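Local coordinates for japanin (Rhipicephalus appendiculatus, PDB 4BOE), which binds cholesterol in a lipocalin pocket and, as a tick salivary protein, modulates the host immune response by blocking dendritic cell differentiation from monocytes, at residues A[12-18]-A[113-119]; A[26-32]-A[43-49]. All blocks are in the same frame, centred on the assembly; numbering follows the deposited sequence.

Interaction 1: residues A[12-18]-A[113-119]; sequences LYLAGHS and TCSLWVT. With CLR (cholesterol), chain C.
Leu14 and Trp117 meet over the inner face of the sheet, the leucine lying across one face of the indole while cholesterol takes the other. CD1 of Leu14 makes a CH-pi contact, standing over the six-membered ring of Trp117, 4.0 Å from its centroid and 15° off the ring normal, and the sterol methyl C26 sits centrally on the opposite face, 3.6 Å from Trp117 CE2. With CG of Leu14 anti to the backbone N (chi1 -177°), its two methyls divide the work: CD1 goes to the indole and CD2 to the ring carbons C6 and C5 of the sterol. A large flat side chain suits a place between leucine and ligand. Trp117 NE1 donates to Ser115 OG at 2.9 Å, which restrains the rotation of the indole and satisfies its buried nitrogen within its own strand. His17 lays a ring face against cholesterol C4; its ND1 donates in the ring plane to Ser18 O at 2.9 Å, holding that face toward the sterol.

Behind this shell runs the antiparallel backbone pairing, with paired bonds between Tyr13 and Val118. Next along, Leu116 O accepts from Ala15 N at 2.8 Å and, weakly, from Gly16 N, which makes a classic beta bulge and shifts the register by one residue. The small Ala15, at the bulge, points its CB toward the partner strand, 4.0 Å from CG2 of the outward Val118. At the far end Ser18 OG accepts from Cys114 N at 2.8 Å and also bonds Pro139 O, close to the disulfide of Cys114 with Cys138 beside helix 128-137. The whole is the closure of a lipocalin beta-barrel, where the first strand meets the last strand of the barrel and their inward side chains line the calyx.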
ATOM      1  N   LEU A  12      -4.770   3.705   4.243  1.00 28.60           N
ATOM      2  CA  LEU A  12      -4.453   3.618   2.822  1.00 27.96           C
ATOM      3  C   LEU A  12      -4.864   2.256   2.291  1.00 31.02           C
ATOM      4  O   LEU A  12      -4.628   1.254   2.938  1.00 30.77           O
ATOM      5  CB  LEU A  12      -2.962   3.826   2.595  1.00 27.68           C
ATOM      6  CG  LEU A  12      -2.369   5.174   2.920  1.00 32.24           C
ATOM      7  CD1 LEU A  12      -0.847   5.094   2.925  1.00 30.55           C
ATOM      8  CD2 LEU A  12      -2.825   6.222   1.885  1.00 37.58           C
ATOM      9  N   TYR A  13      -5.433   2.228   1.085  1.00 27.47           N
ATOM     10  CA  TYR A  13      -5.927   1.038   0.428  1.00 26.62           C
ATOM     11  C   TYR A  13      -5.167   0.794  -0.847  1.00 30.03           C
ATOM     12  O   TYR A  13      -4.978   1.727  -1.630  1.00 26.58           O
ATOM     13  CB  TYR A  13      -7.408   1.207   0.067  1.00 27.43           C
ATOM     14  CG  TYR A  13      -8.276   1.529   1.256  1.00 28.33           C
ATOM     15  CD1 TYR A  13      -8.412   2.842   1.713  1.00 29.14           C
ATOM     16  CD2 TYR A  13      -8.911   0.523   1.966  1.00 29.67           C
ATOM     17  CE1 TYR A  13      -9.154   3.137   2.853  1.00 29.27           C
ATOM     18  CE2 TYR A  13      -9.701   0.807   3.069  1.00 30.63           C
ATOM     19  CZ  TYR A  13      -9.803   2.114   3.531  1.00 37.34           C
ATOM     20  OH  TYR A  13     -10.592   2.376   4.626  1.00 31.04           O
ATOM     21  N   LEU A  14      -4.790  -0.485  -1.087  1.00 27.49           N
ATOM     22  CA  LEU A  14      -4.081  -0.875  -2.297  1.00 27.64           C
ATOM     23  C   LEU A  14      -5.055  -0.823  -3.470  1.00 28.60           C
ATOM     24  O   LEU A  14      -6.095  -1.473  -3.449  1.00 26.86           O
ATOM     25  CB  LEU A  14      -3.474  -2.288  -2.150  1.00 27.33           C
ATOM     26  CG  LEU A  14      -2.650  -2.789  -3.337  1.00 28.65           C
ATOM     27  CD1 LEU A  14      -1.415  -1.948  -3.535  1.00 26.32           C
ATOM     28  CD2 LEU A  14      -2.307  -4.261  -3.141  1.00 30.83           C
ATOM     29  N   ALA A  15      -4.785   0.057  -4.417  1.00 26.15           N
ATOM     30  CA  ALA A  15      -5.674   0.265  -5.569  1.00 26.85           C
ATOM     31  C   ALA A  15      -5.101  -0.326  -6.852  1.00 30.07           C
ATOM     32  O   ALA A  15      -5.830  -0.523  -7.808  1.00 30.19           O
ATOM     33  CB  ALA A  15      -5.914   1.750  -5.754  1.00 27.94           C
ATOM     34  N   GLY A  16      -3.807  -0.595  -6.895  1.00 29.36           N
ATOM     35  CA  GLY A  16      -3.195  -1.126  -8.101  1.00 29.30           C
ATOM     36  C   GLY A  16      -1.799  -1.601  -7.803  1.00 31.52           C
ATOM     37  O   GLY A  16      -1.188  -1.102  -6.874  1.00 29.43           O
ATOM     38  N   HIS A  17      -1.303  -2.572  -8.579  1.00 28.22           N
ATOM     39  CA  HIS A  17       0.053  -3.082  -8.444  1.00 28.99           C
ATOM     40  C   HIS A  17       0.521  -3.750  -9.725  1.00 32.82           C
ATOM     41  O   HIS A  17      -0.291  -4.047 -10.586  1.00 33.27           O
ATOM     42  CB  HIS A  17       0.195  -4.044  -7.261  1.00 30.08           C
ATOM     43  CG  HIS A  17      -0.691  -5.249  -7.363  1.00 34.40           C
ATOM     44  ND1 HIS A  17      -0.306  -6.378  -8.065  1.00 36.56           N
ATOM     45  CD2 HIS A  17      -1.926  -5.457  -6.856  1.00 35.83           C
ATOM     46  CE1 HIS A  17      -1.325  -7.212  -7.982  1.00 35.58           C
ATOM     47  NE2 HIS A  17      -2.329  -6.681  -7.289  1.00 35.64           N
ATOM     48  N   SER A  18       1.819  -4.009  -9.830  1.00 29.76           N
ATOM     49  CA  SER A  18       2.410  -4.746 -10.966  1.00 31.12           C
ATOM     50  C   SER A  18       2.043  -6.228 -10.800  1.00 36.41           C
ATOM     51  O   SER A  18       2.078  -6.711  -9.670  1.00 34.60           O
ATOM     52  CB  SER A  18       3.936  -4.619 -10.948  1.00 32.27           C
ATOM     53  OG  SER A  18       4.346  -3.286 -11.152  1.00 38.51           O
ATOM     54  N   THR A 113       8.740  -2.923 -10.064  1.00 37.68           N
ATOM     55  CA  THR A 113       7.349  -3.174  -9.717  1.00 36.74           C
ATOM     56  C   THR A 113       6.815  -1.988  -8.923  1.00 39.52           C
ATOM     57  O   THR A 113       7.553  -1.342  -8.184  1.00 39.40           O
ATOM     58  CB  THR A 113       7.140  -4.490  -8.974  1.00 38.61           C
ATOM     59  OG1 THR A 113       7.814  -4.449  -7.734  1.00 38.40           O
ATOM     60  CG2 THR A 113       7.537  -5.705  -9.807  1.00 36.33           C
ATOM     61  N   CYS A 114       5.519  -1.806  -9.019  1.00 36.41           N
ATOM     62  CA  CYS A 114       4.840  -0.674  -8.391  0.50 36.35           C
ATOM     63  C   CYS A 114       3.611  -1.066  -7.596  1.00 36.57           C
ATOM     64  O   CYS A 114       3.025  -2.104  -7.807  1.00 34.98           O
ATOM     65  CB  CYS A 114       4.485   0.382  -9.442  0.50 37.62           C
ATOM     66  SG  CYS A 114       2.755   0.320  -9.995  0.50 42.16           S
ATOM     67  N   SER A 115       3.197  -0.146  -6.714  1.00 31.02           N
ATOM     68  CA  SER A 115       1.994  -0.247  -5.886  1.00 29.86           C
ATOM     69  C   SER A 115       1.396   1.166  -5.745  1.00 33.57           C
ATOM     70  O   SER A 115       2.129   2.142  -5.526  1.00 31.03           O
ATOM     71  CB  SER A 115       2.219  -0.929  -4.540  1.00 29.89           C
ATOM     72  OG  SER A 115       3.103  -0.261  -3.673  1.00 30.20           O
ATOM     73  N   LEU A 116       0.078   1.260  -5.955  1.00 29.32           N
ATOM     74  CA  LEU A 116      -0.687   2.484  -5.862  1.00 27.95           C
ATOM     75  C   LEU A 116      -1.590   2.356  -4.652  1.00 29.97           C
ATOM     76  O   LEU A 116      -2.279   1.360  -4.518  1.00 28.09           O
ATOM     77  CB  LEU A 116      -1.517   2.697  -7.141  1.00 27.28           C
ATOM     78  CG  LEU A 116      -2.505   3.869  -7.116  1.00 30.58           C
ATOM     79  CD1 LEU A 116      -1.797   5.174  -7.046  1.00 30.59           C
ATOM     80  CD2 LEU A 116      -3.435   3.795  -8.291  1.00 33.96           C
ATOM     81  N   TRP A 117      -1.558   3.362  -3.776  1.00 26.90           N
ATOM     82  CA  TRP A 117      -2.310   3.429  -2.537  1.00 26.32           C
ATOM     83  C   TRP A 117      -3.139   4.668  -2.545  1.00 29.40           C
ATOM     84  O   TRP A 117      -2.670   5.714  -2.955  1.00 29.72           O
ATOM     85  CB  TRP A 117      -1.338   3.483  -1.344  1.00 25.95           C
ATOM     86  CG  TRP A 117      -0.392   2.336  -1.312  1.00 26.90           C
ATOM     87  CD1 TRP A 117       0.804   2.242  -1.962  1.00 29.19           C
ATOM     88  CD2 TRP A 117      -0.577   1.089  -0.622  1.00 27.10           C
ATOM     89  NE1 TRP A 117       1.334   0.989  -1.790  1.00 28.69           N
ATOM     90  CE2 TRP A 117       0.531   0.273  -0.936  1.00 30.41           C
ATOM     91  CE3 TRP A 117      -1.559   0.587   0.254  1.00 28.66           C
ATOM     92  CZ2 TRP A 117       0.687  -1.007  -0.408  1.00 30.79           C
ATOM     93  CZ3 TRP A 117      -1.450  -0.731   0.709  1.00 29.52           C
ATOM     94  CH2 TRP A 117      -0.333  -1.510   0.380  1.00 30.36           C
ATOM     95  N   VAL A 118      -4.381   4.554  -2.121  1.00 28.17           N
ATOM     96  CA  VAL A 118      -5.295   5.668  -2.040  1.00 27.34           C
ATOM     97  C   VAL A 118      -5.960   5.690  -0.672  1.00 31.71           C
ATOM     98  O   VAL A 118      -6.112   4.650  -0.041  1.00 30.00           O
ATOM     99  CB  VAL A 118      -6.361   5.652  -3.175  1.00 29.90           C
ATOM    100  CG1 VAL A 118      -5.725   5.784  -4.555  1.00 30.30           C
ATOM    101  CG2 VAL A 118      -7.283   4.436  -3.103  1.00 30.34           C
ATOM    102  N   THR A 119      -6.468   6.848  -0.270  1.00 26.81           N
ATOM    103  CA  THR A 119      -7.301   6.908   0.938  1.00 26.96           C
ATOM    104  C   THR A 119      -8.768   6.654   0.569  1.00 32.02           C
ATOM    105  O   THR A 119      -9.105   6.459  -0.610  1.00 29.31           O
ATOM    106  CB  THR A 119      -7.161   8.267   1.625  1.00 31.06           C
ATOM    107  OG1 THR A 119      -7.688   9.210   0.734  1.00 35.94           O
ATOM    108  CG2 THR A 119      -5.729   8.606   1.992  1.00 27.84           C
TER
HETATM  109  C1  CLR C 575      -0.413  -7.753  -1.427  1.00 37.63           C
HETATM  110  C2  CLR C 575      -1.079  -8.811  -2.303  1.00 35.84           C
HETATM  111  C3  CLR C 575      -1.289  -8.307  -3.715  1.00 33.56           C
HETATM  112  C4  CLR C 575       0.026  -7.859  -4.318  1.00 35.22           C
HETATM  113  C5  CLR C 575       0.778  -6.885  -3.436  1.00 33.45           C
HETATM  114  C6  CLR C 575       1.257  -5.756  -3.945  1.00 31.26           C
HETATM  115  C7  CLR C 575       2.011  -4.716  -3.178  1.00 31.73           C
HETATM  116  C8  CLR C 575       2.527  -5.237  -1.842  1.00 33.21           C
HETATM  117  C9  CLR C 575       1.413  -6.043  -1.135  1.00 32.55           C
HETATM  118  C10 CLR C 575       0.947  -7.280  -1.967  1.00 35.80           C
HETATM  119  C11 CLR C 575       1.792  -6.397   0.315  1.00 32.72           C
HETATM  120  C12 CLR C 575       2.284  -5.202   1.130  1.00 30.28           C
HETATM  121  C13 CLR C 575       3.452  -4.460   0.455  1.00 32.40           C
HETATM  122  C14 CLR C 575       2.967  -4.073  -0.957  1.00 31.50           C
HETATM  123  C15 CLR C 575       4.052  -3.113  -1.458  1.00 32.45           C
HETATM  124  C16 CLR C 575       4.387  -2.297  -0.210  1.00 30.63           C
HETATM  125  C17 CLR C 575       3.768  -3.046   0.996  1.00 32.23           C
HETATM  126  C18 CLR C 575       4.714  -5.348   0.435  1.00 35.00           C
HETATM  127  C19 CLR C 575       1.954  -8.450  -1.893  1.00 36.02           C
HETATM  128  C20 CLR C 575       4.603  -2.890   2.281  1.00 32.42           C
HETATM  129  C21 CLR C 575       3.985  -3.609   3.490  1.00 34.01           C
HETATM  130  C22 CLR C 575       4.852  -1.406   2.602  1.00 31.31           C
HETATM  131  C23 CLR C 575       3.623  -0.466   2.545  1.00 29.89           C
HETATM  132  C24 CLR C 575       3.978   0.948   2.895  1.00 29.65           C
HETATM  133  C25 CLR C 575       2.978   2.065   2.691  1.00 35.30           C
HETATM  134  C26 CLR C 575       1.624   1.811   2.078  1.00 34.58           C
HETATM  135  C27 CLR C 575       2.958   3.143   3.746  1.00 33.74           C
HETATM  136  O1  CLR C 575      -1.805  -9.381  -4.515  1.00 34.98           O

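Interaction 2: residues A[26-32]-A[43-49]; sequences VGCVKTR and RSLIYVF. With CLR (cholesterol), chain C.
The guanidinium of Arg43 meets Thr31 with its edge: NE donates to Thr31 OG1 at 2.8 Å and NH2 to Thr31 O at 3.0 Å, both acceptors in the plane of the group. Its NH1 bonds the carbonyls of Ala6 and Asn8, and NH2 also that of Gln10. The Arg32 guanidinium also uses its edge, where NH1, beside Ile46 CG1, donates a hydrogen bond to a water that also bonds Ser44 OG. Around the Tyr47 ring, Val26 CG1 approaches CD2 obliquely; Val26 CG2 instead reaches the edge of Phe49.

Thr31 OG1, anti to the backbone N (chi1 171°), accepts from Arg43 and donates to Ser44 O at 2.8 Å, leaving CG2 to meet cholesterol C26. The branched Val29 suits the wall, with CG2 between Tyr47 CB and sterol C1, and Leu45 adds both methyls against C12. Strands 26-37 and 40-49 form an antiparallel beta hairpin, Gly27 pairing with Val48 and Lys30 with Ile46; between these pairs lies a beta bulge, where Cys28 turns SG onto Val48 CG2 and is disulfide-bonded to Cys150.

A leucine in place of Arg43 would probably leave Thr31 OG1, Thr31 O and the carbonyls of Ala6, Asn8 and Gln10 without these donors, and the segment before strand 12-18 less firmly held. The charge at this end of the wall is thus spent on protein oxygens, and mainly aliphatic carbons, Arg43 CD among them, meet the sterol.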
ATOM      1  N   VAL A  26      -5.249 -13.242  -1.659  1.00 36.45           N
ATOM      2  CA  VAL A  26      -5.051 -12.087  -0.788  1.00 35.52           C
ATOM      3  C   VAL A  26      -5.941 -10.950  -1.283  1.00 40.27           C
ATOM      4  O   VAL A  26      -5.873 -10.578  -2.445  1.00 41.27           O
ATOM      5  CB  VAL A  26      -3.576 -11.697  -0.649  1.00 36.51           C
ATOM      6  CG1 VAL A  26      -3.428 -10.405   0.166  1.00 37.10           C
ATOM      7  CG2 VAL A  26      -2.805 -12.825   0.017  1.00 35.09           C
ATOM      8  N   GLY A  27      -6.814 -10.445  -0.430  1.00 36.00           N
ATOM      9  CA  GLY A  27      -7.710  -9.347  -0.819  1.00 35.55           C
ATOM     10  C   GLY A  27      -7.832  -8.337   0.280  1.00 36.39           C
ATOM     11  O   GLY A  27      -7.238  -8.516   1.332  1.00 34.88           O
ATOM     12  N   CYS A  28      -8.602  -7.276   0.035  1.00 35.79           N
ATOM     13  CA  CYS A  28      -8.894  -6.211   0.997  1.00 37.10           C
ATOM     14  C   CYS A  28      -7.601  -5.630   1.638  1.00 35.66           C
ATOM     15  O   CYS A  28      -7.608  -5.345   2.828  1.00 35.19           O
ATOM     16  CB  CYS A  28      -9.867  -6.728   2.065  1.00 40.36           C
ATOM     17  SG  CYS A  28     -11.363  -7.561   1.415  1.00 46.52           S
ATOM     18  N   VAL A  29      -6.503  -5.462   0.848  1.00 30.51           N
ATOM     19  CA  VAL A  29      -5.193  -4.990   1.351  1.00 29.28           C
ATOM     20  C   VAL A  29      -5.259  -3.518   1.696  1.00 31.86           C
ATOM     21  O   VAL A  29      -5.683  -2.687   0.878  1.00 31.41           O
ATOM     22  CB  VAL A  29      -4.015  -5.320   0.404  1.00 32.52           C
ATOM     23  CG1 VAL A  29      -2.689  -4.793   0.949  1.00 31.94           C
ATOM     24  CG2 VAL A  29      -3.920  -6.812   0.172  1.00 32.76           C
ATOM     25  N   LYS A  30      -4.905  -3.207   2.928  1.00 29.26           N
ATOM     26  CA  LYS A  30      -4.932  -1.843   3.438  1.00 29.70           C
ATOM     27  C   LYS A  30      -3.955  -1.673   4.594  1.00 32.58           C
ATOM     28  O   LYS A  30      -3.475  -2.643   5.167  1.00 31.71           O
ATOM     29  CB  LYS A  30      -6.370  -1.472   3.873  1.00 32.39           C
ATOM     30  CG  LYS A  30      -6.876  -2.210   5.086  1.00 34.62           C
ATOM     31  CD  LYS A  30      -8.284  -1.824   5.512  1.00 43.56           C
ATOM     32  CE  LYS A  30      -9.303  -2.833   5.116  1.00 47.21           C
ATOM     33  NZ  LYS A  30     -10.693  -2.438   5.481  1.00 50.62           N
ATOM     34  N   THR A  31      -3.658  -0.437   4.932  1.00 29.18           N
ATOM     35  CA  THR A  31      -2.754  -0.152   6.037  1.00 29.72           C
ATOM     36  C   THR A  31      -3.339   0.949   6.931  1.00 32.15           C
ATOM     37  O   THR A  31      -3.699   2.011   6.431  1.00 30.25           O
ATOM     38  CB  THR A  31      -1.285   0.126   5.561  1.00 37.60           C
ATOM     39  OG1 THR A  31      -0.534   0.597   6.658  1.00 40.41           O
ATOM     40  CG2 THR A  31      -1.167   1.177   4.504  1.00 36.75           C
ATOM     41  N   ARG A  32      -3.430   0.686   8.255  1.00 29.44           N
ATOM     42  CA  ARG A  32      -3.907   1.666   9.225  1.00 28.82           C
ATOM     43  C   ARG A  32      -2.739   2.190  10.028  1.00 33.57           C
ATOM     44  O   ARG A  32      -1.813   1.451  10.359  1.00 35.22           O
ATOM     45  CB  ARG A  32      -4.960   1.098  10.194  1.00 29.23           C
ATOM     46  CG  ARG A  32      -6.118   0.379   9.566  1.00 32.05           C
ATOM     47  CD  ARG A  32      -7.221   0.265  10.574  1.00 30.61           C
ATOM     48  NE  ARG A  32      -8.351  -0.517  10.074  1.00 35.57           N
ATOM     49  CZ  ARG A  32      -8.539  -1.818  10.264  1.00 53.07           C
ATOM     50  NH1 ARG A  32      -7.656  -2.537  10.956  1.00 47.44           N
ATOM     51  NH2 ARG A  32      -9.609  -2.418   9.760  1.00 42.76           N
ATOM     52  N   ARG A  43       2.465   1.182  11.459  1.00 29.51           N
ATOM     53  CA  ARG A  43       1.210   0.948  10.781  1.00 30.35           C
ATOM     54  C   ARG A  43       0.937  -0.568  10.789  1.00 33.59           C
ATOM     55  O   ARG A  43       1.855  -1.382  10.895  1.00 32.44           O
ATOM     56  CB  ARG A  43       1.264   1.416   9.316  1.00 27.39           C
ATOM     57  CG  ARG A  43       1.812   2.823   9.037  1.00 27.26           C
ATOM     58  CD  ARG A  43       1.642   3.145   7.528  1.00 32.15           C
ATOM     59  NE  ARG A  43       0.224   3.269   7.219  1.00 30.02           N
ATOM     60  CZ  ARG A  43      -0.512   4.367   7.308  1.00 32.83           C
ATOM     61  NH1 ARG A  43       0.055   5.535   7.580  1.00 28.67           N
ATOM     62  NH2 ARG A  43      -1.818   4.320   7.060  1.00 28.11           N
ATOM     63  N   SER A  44      -0.305  -0.926  10.619  1.00 30.66           N
ATOM     64  CA  SER A  44      -0.688  -2.322  10.435  1.00 31.48           C
ATOM     65  C   SER A  44      -0.846  -2.610   8.944  1.00 34.78           C
ATOM     66  O   SER A  44      -1.066  -1.695   8.165  1.00 33.59           O
ATOM     67  CB  SER A  44      -2.012  -2.614  11.132  1.00 35.37           C
ATOM     68  OG  SER A  44      -3.059  -1.869  10.535  1.00 44.10           O
ATOM     69  N   LEU A  45      -0.695  -3.872   8.553  1.00 31.91           N
ATOM     70  CA  LEU A  45      -0.974  -4.355   7.222  1.00 31.19           C
ATOM     71  C   LEU A  45      -2.144  -5.306   7.430  1.00 33.85           C
ATOM     72  O   LEU A  45      -2.011  -6.274   8.155  1.00 34.44           O
ATOM     73  CB  LEU A  45       0.229  -5.056   6.609  1.00 32.16           C
ATOM     74  CG  LEU A  45       0.021  -5.579   5.189  1.00 36.32           C
ATOM     75  CD1 LEU A  45      -0.211  -4.451   4.191  1.00 35.56           C
ATOM     76  CD2 LEU A  45       1.192  -6.365   4.786  1.00 41.14           C
ATOM     77  N   ILE A  46      -3.306  -4.968   6.890  1.00 30.35           N
ATOM     78  CA  ILE A  46      -4.546  -5.704   7.041  1.00 30.60           C
ATOM     79  C   ILE A  46      -4.937  -6.304   5.684  1.00 35.12           C
ATOM     80  O   ILE A  46      -4.831  -5.646   4.655  1.00 33.49           O
ATOM     81  CB  ILE A  46      -5.662  -4.757   7.557  1.00 33.83           C
ATOM     82  CG1 ILE A  46      -5.274  -4.006   8.839  1.00 34.32           C
ATOM     83  CG2 ILE A  46      -6.994  -5.481   7.754  1.00 33.31           C
ATOM     84  CD1 ILE A  46      -4.936  -4.894  10.010  1.00 43.44           C
ATOM     85  N   TYR A  47      -5.419  -7.537   5.697  1.00 32.76           N
ATOM     86  CA  TYR A  47      -5.885  -8.209   4.472  1.00 32.41           C
ATOM     87  C   TYR A  47      -6.726  -9.400   4.819  1.00 34.34           C
ATOM     88  O   TYR A  47      -6.815  -9.773   5.980  1.00 32.35           O
ATOM     89  CB  TYR A  47      -4.710  -8.615   3.572  1.00 32.11           C
ATOM     90  CG  TYR A  47      -3.714  -9.547   4.210  1.00 32.24           C
ATOM     91  CD1 TYR A  47      -2.722  -9.065   5.052  1.00 34.16           C
ATOM     92  CD2 TYR A  47      -3.736 -10.914   3.941  1.00 33.52           C
ATOM     93  CE1 TYR A  47      -1.803  -9.925   5.657  1.00 35.35           C
ATOM     94  CE2 TYR A  47      -2.823 -11.779   4.525  1.00 32.65           C
ATOM     95  CZ  TYR A  47      -1.839 -11.278   5.368  1.00 43.20           C
ATOM     96  OH  TYR A  47      -0.938 -12.126   5.965  1.00 43.32           O
ATOM     97  N   VAL A  48      -7.375  -9.957   3.835  1.00 33.98           N
ATOM     98  CA  VAL A  48      -8.100 -11.208   3.996  1.00 36.00           C
ATOM     99  C   VAL A  48      -7.386 -12.288   3.160  1.00 38.55           C
ATOM    100  O   VAL A  48      -6.907 -12.025   2.067  1.00 38.26           O
ATOM    101  CB  VAL A  48      -9.637 -11.144   3.710  1.00 42.24           C
ATOM    102  CG1 VAL A  48     -10.303 -10.110   4.600  1.00 43.02           C
ATOM    103  CG2 VAL A  48      -9.946 -10.867   2.251  1.00 42.84           C
ATOM    104  N   PHE A  49      -7.262 -13.479   3.718  1.00 35.22           N
ATOM    105  CA  PHE A  49      -6.759 -14.648   3.014  1.00 34.89           C
ATOM    106  C   PHE A  49      -8.019 -15.491   2.825  1.00 40.84           C
ATOM    107  O   PHE A  49      -8.676 -15.830   3.799  1.00 41.81           O
ATOM    108  CB  PHE A  49      -5.669 -15.354   3.807  1.00 36.25           C
ATOM    109  CG  PHE A  49      -5.025 -16.451   3.002  1.00 37.91           C
ATOM    110  CD1 PHE A  49      -4.073 -16.158   2.034  1.00 40.81           C
ATOM    111  CD2 PHE A  49      -5.342 -17.785   3.236  1.00 38.70           C
ATOM    112  CE1 PHE A  49      -3.484 -17.179   1.291  1.00 42.22           C
ATOM    113  CE2 PHE A  49      -4.777 -18.795   2.478  1.00 41.33           C
ATOM    114  CZ  PHE A  49      -3.845 -18.496   1.518  1.00 40.52           C
TER
HETATM  115  C1  CLR C 575      -0.413  -7.753  -1.427  1.00 37.63           C
HETATM  116  C2  CLR C 575      -1.079  -8.811  -2.303  1.00 35.84           C
HETATM  117  C3  CLR C 575      -1.289  -8.307  -3.715  1.00 33.56           C
HETATM  118  C4  CLR C 575       0.026  -7.859  -4.318  1.00 35.22           C
HETATM  119  C5  CLR C 575       0.778  -6.885  -3.436  1.00 33.45           C
HETATM  120  C6  CLR C 575       1.257  -5.756  -3.945  1.00 31.26           C
HETATM  121  C7  CLR C 575       2.011  -4.716  -3.178  1.00 31.73           C
HETATM  122  C8  CLR C 575       2.527  -5.237  -1.842  1.00 33.21           C
HETATM  123  C9  CLR C 575       1.413  -6.043  -1.135  1.00 32.55           C
HETATM  124  C10 CLR C 575       0.947  -7.280  -1.967  1.00 35.80           C
HETATM  125  C11 CLR C 575       1.792  -6.397   0.315  1.00 32.72           C
HETATM  126  C12 CLR C 575       2.284  -5.202   1.130  1.00 30.28           C
HETATM  127  C13 CLR C 575       3.452  -4.460   0.455  1.00 32.40           C
HETATM  128  C14 CLR C 575       2.967  -4.073  -0.957  1.00 31.50           C
HETATM  129  C15 CLR C 575       4.052  -3.113  -1.458  1.00 32.45           C
HETATM  130  C16 CLR C 575       4.387  -2.297  -0.210  1.00 30.63           C
HETATM  131  C17 CLR C 575       3.768  -3.046   0.996  1.00 32.23           C
HETATM  132  C18 CLR C 575       4.714  -5.348   0.435  1.00 35.00           C
HETATM  133  C19 CLR C 575       1.954  -8.450  -1.893  1.00 36.02           C
HETATM  134  C20 CLR C 575       4.603  -2.890   2.281  1.00 32.42           C
HETATM  135  C21 CLR C 575       3.985  -3.609   3.490  1.00 34.01           C
HETATM  136  C22 CLR C 575       4.852  -1.406   2.602  1.00 31.31           C
HETATM  137  C23 CLR C 575       3.623  -0.466   2.545  1.00 29.89           C
HETATM  138  C24 CLR C 575       3.978   0.948   2.895  1.00 29.65           C
HETATM  139  C25 CLR C 575       2.978   2.065   2.691  1.00 35.30           C
HETATM  140  C26 CLR C 575       1.624   1.811   2.078  1.00 34.58           C
HETATM  141  C27 CLR C 575       2.958   3.143   3.746  1.00 33.74           C
HETATM  142  O1  CLR C 575      -1.805  -9.381  -4.515  1.00 34.98           O
HETATM  143  O   HOH W   1      -5.295  -2.155  12.387  1.00 38.17           O

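In the fold
Interactions 1 and 2, with centres about 12 Å apart, are successive parts of one curled sheet: strand 12-18 pairs with 114-118 along one edge and with 26-37 along the other. The seam between them is backbone pairing, with probable hydrogen bonds from Thr31 N to Leu12 O (2.8 Å) and from Leu14 N to Val29 O (3.1 Å). Along the chain the hairpin of interaction 2 is nested inside the long loop closed by interaction 1. Both line the pocket of the same cholesterol, converging on its methyl C26 from the two strand pairs. At the other end the sterol hydroxyl is hydrogen-bonded to the backbone N of Glu23, a residue whose side chain lies about 8 Å from that of His17 and about 4 Å from that of Val26.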